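Local coordinates for flavin-nucleotide-binding protein (Azotobacter vinelandii, PDB 6RK0), which binds FAD and heme b as a flavocytochrome, and probably serves as a low-potential terminal oxidase associated with the iron-only nitrogenase, at residues Cys89-Leu94 against Ser113-Gly118; Thr34-Leu39 against Leu164-Ala169. All blocks are in the same frame, centred on the assembly; numbering follows the deposited sequence. Where two conformers were deposited one is given.

Interaction 1: residues Cys89-Leu94 against Ser113-Gly118. With FAD (flavin-adenine dinucleotide), chain G.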
# COMPACT_ATOMS: atom_id res chain seq x y z
N CYS A 89 9.00 10.39 -4.49
CA CYS A 89 7.59 10.45 -4.10
C CYS A 89 7.41 9.44 -2.98
O CYS A 89 7.74 8.27 -3.15
CB CYS A 89 6.71 10.07 -5.28
SG CYS A 89 4.92 10.01 -4.93
N LEU A 90 6.83 9.86 -1.87
CA LEU A 90 6.45 8.96 -0.77
C LEU A 90 4.92 8.99 -0.71
O LEU A 90 4.32 10.05 -0.46
CB LEU A 90 7.12 9.41 0.52
CG LEU A 90 6.92 8.48 1.73
CD1 LEU A 90 8.06 8.67 2.72
CD2 LEU A 90 5.56 8.73 2.40
N THR A 91 4.30 7.85 -0.99
CA THR A 91 2.85 7.73 -1.02
C THR A 91 2.37 6.94 0.18
O THR A 91 2.93 5.88 0.51
CB THR A 91 2.40 7.07 -2.33
OG1 THR A 91 2.72 7.98 -3.39
CG2 THR A 91 0.91 6.74 -2.33
N VAL A 92 1.30 7.41 0.81
CA VAL A 92 0.65 6.71 1.90
C VAL A 92 -0.80 6.57 1.51
O VAL A 92 -1.50 7.57 1.32
CB VAL A 92 0.81 7.46 3.23
CG1 VAL A 92 0.03 6.74 4.31
CG2 VAL A 92 2.29 7.58 3.60
N SER A 93 -1.28 5.33 1.41
CA SER A 93 -2.66 5.05 1.03
C SER A 93 -3.36 4.25 2.12
O SER A 93 -2.78 3.36 2.75
CB SER A 93 -2.78 4.31 -0.29
OG SER A 93 -2.06 3.14 -0.28
N LEU A 94 -4.66 4.51 2.27
CA LEU A 94 -5.58 3.71 3.08
C LEU A 94 -6.82 3.44 2.26
O LEU A 94 -7.52 4.37 1.83
CB LEU A 94 -5.93 4.36 4.41
CG LEU A 94 -4.81 4.35 5.44
CD1 LEU A 94 -5.12 5.28 6.58
CD2 LEU A 94 -4.51 2.94 5.93
N SER A 113 -5.46 9.22 0.71
CA SER A 113 -4.10 9.06 0.22
C SER A 113 -3.38 10.39 0.21
O SER A 113 -3.97 11.45 -0.05
CB SER A 113 -3.99 8.38 -1.12
OG SER A 113 -4.63 9.08 -2.11
N VAL A 114 -2.08 10.31 0.48
CA VAL A 114 -1.22 11.49 0.43
C VAL A 114 0.05 11.13 -0.32
O VAL A 114 0.59 10.02 -0.16
CB VAL A 114 -0.94 12.08 1.84
CG1 VAL A 114 -0.27 11.05 2.75
CG2 VAL A 114 -0.13 13.39 1.75
N MET A 115 0.52 12.08 -1.13
CA MET A 115 1.81 11.99 -1.81
C MET A 115 2.64 13.15 -1.29
O MET A 115 2.21 14.31 -1.33
CB MET A 115 1.69 12.07 -3.32
CG MET A 115 0.95 10.88 -3.91
SD MET A 115 0.84 11.05 -5.70
CE MET A 115 -0.15 9.61 -6.11
N LEU A 116 3.84 12.83 -0.83
CA LEU A 116 4.87 13.79 -0.41
C LEU A 116 5.98 13.77 -1.42
O LEU A 116 6.52 12.70 -1.75
CB LEU A 116 5.46 13.41 0.94
CG LEU A 116 4.51 13.19 2.10
CD1 LEU A 116 5.27 12.86 3.35
CD2 LEU A 116 3.57 14.37 2.31
N LEU A 117 6.35 14.94 -1.94
CA LEU A 117 7.38 15.04 -2.96
C LEU A 117 8.58 15.82 -2.44
O LEU A 117 8.43 16.74 -1.62
CB LEU A 117 6.86 15.79 -4.19
CG LEU A 117 5.66 15.14 -4.88
CD1 LEU A 117 5.43 15.79 -6.19
CD2 LEU A 117 5.71 13.59 -4.98
N GLY A 118 9.74 15.48 -2.97
CA GLY A 118 10.90 16.34 -2.77
C GLY A 118 12.16 15.57 -2.49
O GLY A 118 12.30 14.39 -2.79
PA FAD G . -3.23 13.78 -11.78
O1A FAD G . -4.39 14.54 -11.25
O2A FAD G . -2.82 14.00 -13.20
O5B FAD G . -1.98 13.97 -10.81
C5B FAD G . -1.49 15.30 -10.55
C4B FAD G . -1.03 15.39 -9.12
O4B FAD G . -2.14 15.08 -8.25
C3B FAD G . 0.03 14.39 -8.70
O3B FAD G . 1.32 14.76 -9.15
C2B FAD G . -0.15 14.34 -7.19
O2B FAD G . 0.53 15.42 -6.61
C1B FAD G . -1.67 14.50 -7.05
N9A FAD G . -2.36 13.22 -6.88
C8A FAD G . -2.81 12.37 -7.84
N7A FAD G . -3.32 11.26 -7.36
C5A FAD G . -3.18 11.39 -5.99
C6A FAD G . -3.53 10.54 -4.91
N6A FAD G . -4.09 9.32 -5.05
N1A FAD G . -3.24 10.97 -3.66
C2A FAD G . -2.66 12.16 -3.51
N3A FAD G . -2.28 13.04 -4.44
C4A FAD G . -2.59 12.59 -5.68
N1 FAD G . -7.24 5.50 -9.91
C2 FAD G . -7.61 4.83 -11.05
O2 FAD G . -7.58 5.36 -12.16
N3 FAD G . -7.99 3.50 -10.97
C4 FAD G . -8.05 2.77 -9.82
O4 FAD G . -8.33 1.58 -9.83
C4X FAD G . -7.71 3.52 -8.63
N5 FAD G . -7.77 2.88 -7.44
C5X FAD G . -7.36 3.59 -6.31
C6 FAD G . -7.35 2.93 -5.06
C7 FAD G . -6.92 3.58 -3.91
C7M FAD G . -6.94 2.85 -2.58
C8 FAD G . -6.48 4.91 -4.00
C8M FAD G . -5.93 5.63 -2.81
C9 FAD G . -6.53 5.57 -5.23
C9A FAD G . -6.94 4.93 -6.38
N10 FAD G . -7.00 5.58 -7.63
C10 FAD G . -7.30 4.87 -8.78
C1' FAD G . -6.61 6.99 -7.80
C2' FAD G . -5.17 7.13 -8.26
O2' FAD G . -4.30 7.01 -7.14
C3' FAD G . -4.95 8.49 -8.92
O3' FAD G . -5.31 9.52 -8.01
C4' FAD G . -5.75 8.66 -10.21
O4' FAD G . -5.52 7.53 -11.06
C5' FAD G . -5.32 9.90 -10.95
O5' FAD G . -3.89 9.87 -11.17
P FAD G . -3.19 10.85 -12.18
O1P FAD G . -3.82 10.79 -13.54
O2P FAD G . -1.69 10.60 -12.07
O3P FAD G . -3.52 12.25 -11.48

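Interaction 2: residues Thr34-Leu39 against Leu164-Ala169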
# COMPACT_ATOMS: atom_id res chain seq x y z
N THR A 34 -5.18 17.76 7.17
CA THR A 34 -5.50 16.51 6.48
C THR A 34 -4.23 15.70 6.19
O THR A 34 -4.22 14.48 6.39
CB THR A 34 -6.28 16.79 5.20
OG1 THR A 34 -7.51 17.45 5.53
CG2 THR A 34 -6.59 15.46 4.47
N VAL A 35 -3.17 16.35 5.74
CA VAL A 35 -1.91 15.65 5.50
C VAL A 35 -1.50 14.89 6.74
O VAL A 35 -1.20 13.69 6.70
CB VAL A 35 -0.82 16.65 5.06
CG1 VAL A 35 0.55 16.03 5.00
CG2 VAL A 35 -1.20 17.32 3.73
N LYS A 36 -1.44 15.60 7.88
CA LYS A 36 -1.02 14.98 9.13
C LYS A 36 -1.97 13.88 9.57
O LYS A 36 -1.53 12.84 10.09
CB LYS A 36 -0.88 16.04 10.23
CG LYS A 36 0.28 16.96 10.00
CD LYS A 36 0.36 18.05 11.08
CE LYS A 36 1.55 18.96 10.87
NZ LYS A 36 1.64 19.91 12.01
N ALA A 37 -3.28 14.08 9.39
CA ALA A 37 -4.23 13.07 9.84
C ALA A 37 -4.08 11.77 9.06
O ALA A 37 -4.24 10.68 9.63
CB ALA A 37 -5.66 13.58 9.73
N ILE A 38 -3.77 11.85 7.76
CA ILE A 38 -3.56 10.62 7.00
C ILE A 38 -2.24 9.97 7.40
O ILE A 38 -2.18 8.77 7.66
CB ILE A 38 -3.64 10.91 5.49
CG1 ILE A 38 -5.02 11.46 5.09
CG2 ILE A 38 -3.32 9.66 4.70
CD1 ILE A 38 -5.15 11.98 3.67
N LEU A 39 -1.18 10.77 7.48
CA LEU A 39 0.12 10.23 7.87
C LEU A 39 0.07 9.59 9.26
O LEU A 39 0.75 8.60 9.52
CB LEU A 39 1.16 11.33 7.85
CG LEU A 39 1.49 11.93 6.48
CD1 LEU A 39 2.43 13.11 6.67
CD2 LEU A 39 2.10 10.87 5.55
N LEU A 164 11.88 13.34 5.03
CA LEU A 164 11.33 14.15 3.96
C LEU A 164 10.33 15.12 4.56
O LEU A 164 9.49 14.73 5.36
CB LEU A 164 10.63 13.24 2.94
CG LEU A 164 9.99 13.88 1.73
CD1 LEU A 164 11.03 14.54 0.81
CD2 LEU A 164 9.18 12.81 0.94
N SER A 165 10.40 16.38 4.15
CA SER A 165 9.42 17.37 4.54
C SER A 165 8.02 16.93 4.09
O SER A 165 7.83 16.37 3.02
CB SER A 165 9.76 18.68 3.85
OG SER A 165 8.75 19.65 4.06
N ILE A 166 7.03 17.28 4.91
CA ILE A 166 5.63 17.07 4.54
C ILE A 166 5.06 18.24 3.78
O ILE A 166 3.87 18.21 3.43
CB ILE A 166 4.74 16.68 5.74
CG1 ILE A 166 4.51 17.89 6.66
CG2 ILE A 166 5.31 15.51 6.48
CD1 ILE A 166 3.56 17.59 7.82
N ALA A 167 5.84 19.29 3.50
CA ALA A 167 5.26 20.52 2.98
C ALA A 167 4.75 20.37 1.55
O ALA A 167 3.72 20.96 1.20
CB ALA A 167 6.30 21.62 3.04
N GLU A 168 5.46 19.65 0.68
CA GLU A 168 5.06 19.56 -0.73
C GLU A 168 4.19 18.32 -0.88
O GLU A 168 4.62 17.27 -1.32
CB GLU A 168 6.27 19.54 -1.65
CG GLU A 168 5.85 19.84 -3.08
CD GLU A 168 6.94 19.75 -4.11
OE1 GLU A 168 8.11 19.44 -3.79
OE2 GLU A 168 6.61 19.96 -5.30
N ALA A 169 2.94 18.48 -0.45
CA ALA A 169 2.02 17.34 -0.29
C ALA A 169 0.70 17.59 -0.99
O ALA A 169 0.13 18.69 -0.92
CB ALA A 169 1.70 17.14 1.20

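Interaction 1: residues Cys89-Leu94 against Ser113-Gly118
Leu-90 and Leu-116 face each other as a hydrogen-bonded pair in an antiparallel beta hairpin, part of the split-barrel fold expected of this flavin-binding clan. Their reciprocal backbone bonds are short and nearly straight, with Leu-116 N 2.8 Å from Leu-90 O at an N-H...O angle of 173°. Val-92 and Val-114 form the next such pair. The side chains of these four residues share the tightly filled apolar face, where Val-92 CB lies 3.8 Å from Val-114 CG1; helix 32-40 and Val-69 of strand 68-74 pack against it. Toward Ser-93 the contact thins: its CB stays 4.3 Å from CB of Ser-113, and this partly exposed residue spends its hydroxyl on a hydrogen bond to His-46 of the second subunit.

The other face is turned to FAD and to the second subunit. Thr-91 and Met-115 run side by side there, Thr-91 OG1 3.4 Å from Met-115 CG while donating to Val-57 O of the second subunit. With CG anti to its carbonyl carbon (chi1 -65°) and the chain extended beyond, Met-115 reaches over the adenine of FAD. Its CE sits above the ring face, 3.5 Å from C5A, and SD lies over C4A. An alanine at Met-115 would probably leave that adenine face without its thioether cover and the ring freer to tilt. At the other end of this face, Cys-89 SG rests 3.7 Å from Leu-117 CD2. Two residues earlier than Met-115 on the same strand, Ser-113 OG donates a hydrogen bond of 2.8 Å to FAD N1A.

Interaction 2: residues Thr34-Leu39 against Leu164-Ala169
Lys-36 meets Ile-166 through its hydrocarbon chain alone: the two side chains cross at about a right angle, and CD1 of Ile-166 lies 3.9 Å from Lys-36 CE and 4.0 Å from its CG. Ile-166 carries CG1 between its backbone N and carbonyl carbon (chi1 73°), while CG2 takes the place anti to the carbonyl carbon. The branches therefore part, and CG2 turns to Leu-39, whose CD1 approaches to 3.8 Å in an oblique crossing. Val-35, one helical turn earlier, sets both its methyls against Ala-169, with CG2 3.9 Å from Ala-169 CB. This is apolar packing of helix 32-40 against the connection between strands 159-165 and 169-174 of the antiparallel barrel-like sheet, in a fold consistent with the FMN-binding clan. The connection is shaped by an ST turn, Ser-165 OG accepting from Ala-167 N at 3.0 Å, followed by an inverse gamma turn centred on Glu-168. Gln-32 NE2 ties the helix start to Ile-166 O, a polar bond beside the apolar patch. From the centre of the inverse gamma turn, Glu-168 OE2 forms a salt bridge with NE of Arg-18, a residue that binds FAD.

Overall arrangement
Interactions 1 and 2 adjoin, with centres 8 Å apart, and both draw on the same antiparallel sheet. Strand 113-118 joins them: it pairs with 89-94 on one side, while on the other Leu-117 N lies 3.0 Å from Glu-168 O, a probable hydrogen bond. The apolar face of the hairpin continues into the helix contact, where Val-114 CG1 packs 3.7 Å from Leu-39 CD2; on the neighbouring strand, Leu-116 CD2 lies 3.5 Å from Ala-169 CB. Interaction 1 touches FAD directly, and its Ser-113 side chain is about 8 Å from the heme; in interaction 2 the helix packs on the face of the sheet turned from FAD, and the Ala-169 side chain is about 8 Å from the same FAD.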